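Local coordinates for uncharacterized protein (Parabacteroides merdae ATCC 43184, PDB 4OPW) that is of unknown function but is probably an adhesin involved in cell adhesion, built around a putative auto-transporter adhesin head domain with a beta-solenoid fold, at residues V55-D58 with V63-V66. Residues are numbered along the deposited sequence; the frame is centred on the assembly and turned at random.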
# COMPACT_ATOMS: atom_id res chain seq x y z
N VAL A 55 -11.26 17.56 13.45
CA VAL A 55 -10.31 17.02 12.47
C VAL A 55 -8.88 17.29 12.96
O VAL A 55 -8.50 18.44 13.24
CB VAL A 55 -10.57 17.56 11.03
CG1 VAL A 55 -9.44 17.18 10.07
CG2 VAL A 55 -11.91 17.04 10.51
N ASN A 56 -8.11 16.19 13.12
CA ASN A 56 -6.72 16.23 13.57
C ASN A 56 -5.76 16.17 12.38
O ASN A 56 -5.81 15.22 11.61
CB ASN A 56 -6.44 15.04 14.53
CG ASN A 56 -5.04 15.01 15.09
OD1 ASN A 56 -4.45 16.03 15.46
ND2 ASN A 56 -4.46 13.82 15.20
N ILE A 57 -4.93 17.21 12.21
CA ILE A 57 -3.86 17.30 11.21
C ILE A 57 -2.63 17.59 12.03
O ILE A 57 -2.53 18.67 12.62
CB ILE A 57 -4.13 18.38 10.10
CG1 ILE A 57 -5.41 18.06 9.31
CG2 ILE A 57 -2.90 18.54 9.17
CD1 ILE A 57 -6.01 19.28 8.60
N ASP A 58 -1.75 16.60 12.17
CA ASP A 58 -0.58 16.80 13.01
C ASP A 58 0.68 16.30 12.34
O ASP A 58 0.71 15.16 11.87
CB ASP A 58 -0.77 16.08 14.35
CG ASP A 58 0.23 16.53 15.41
OD1 ASP A 58 0.38 17.75 15.61
OD2 ASP A 58 0.82 15.66 16.07
N VAL A 63 6.26 13.49 9.80
CA VAL A 63 5.25 12.42 9.69
C VAL A 63 3.89 13.06 9.87
O VAL A 63 3.60 13.63 10.93
CB VAL A 63 5.47 11.25 10.69
CG1 VAL A 63 4.39 10.18 10.52
CG2 VAL A 63 6.87 10.66 10.53
N LEU A 64 3.06 12.96 8.84
CA LEU A 64 1.71 13.50 8.90
C LEU A 64 0.73 12.43 9.40
O LEU A 64 0.67 11.34 8.82
CB LEU A 64 1.28 14.03 7.51
CG LEU A 64 -0.24 14.30 7.32
CD1 LEU A 64 -0.71 15.51 8.17
CD2 LEU A 64 -0.57 14.56 5.86
N THR A 65 -0.03 12.76 10.44
CA THR A 65 -1.13 11.94 10.95
C THR A 65 -2.43 12.70 10.72
O THR A 65 -2.51 13.89 11.02
CB THR A 65 -0.96 11.54 12.44
OG1 THR A 65 0.21 10.74 12.56
CG2 THR A 65 -2.16 10.73 12.98
N VAL A 66 -3.44 12.02 10.17
CA VAL A 66 -4.78 12.62 10.00
C VAL A 66 -5.80 11.69 10.67
O VAL A 66 -5.72 10.48 10.53
CB VAL A 66 -5.13 12.92 8.49
CG1 VAL A 66 -6.55 13.46 8.34
CG2 VAL A 66 -4.13 13.89 7.86
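Asp58 and Thr65 form the hydrogen-bonded pair of an antiparallel beta hairpin made by strands 55-60 and 63-66, whose short segments run at 177° to each other. Strand 55-60 lies at the outer end of an 11-strand sheet; strand 63-66 joins it to strand 23-27, beyond which the parallel strands follow in succession, as in a beta-solenoid.

Within these segments the pairing rests on two backbone bonds, and a backbone bond between Asn56 and Gly67 continues it. Asp58 N donates to Thr65 O at 3.0 Å. Thr65 N returns a bond to Asp58 O at 2.9 Å, nearly straight at 173°. Weaker CA-H...O contacts flank this pair: Val66 CA lies 3.2 Å from Asn56 O, and Leu64 CA approaches Asp58 O, which therefore receives both an N-H and a C-H.

The side chains divide between two faces. Asp58 and Thr65 share one, where Asp58 OD2 is hydrogen-bonded to Gln60 NE2. On the other, Ile57 and Val66 form the non-hydrogen-bonded pair, CA to CA 4.9 Å, and both side chains touch Ile43 of strand 42-46, so this face of the hairpin packs against that strand. Ile57 and Leu64 lie side by side and point the same way. Leu64 CD1 reaches across the strands to Ile57 CG2 at 3.9 Å, because a chi1 of 165° turns Leu64 CG away from the backbone N.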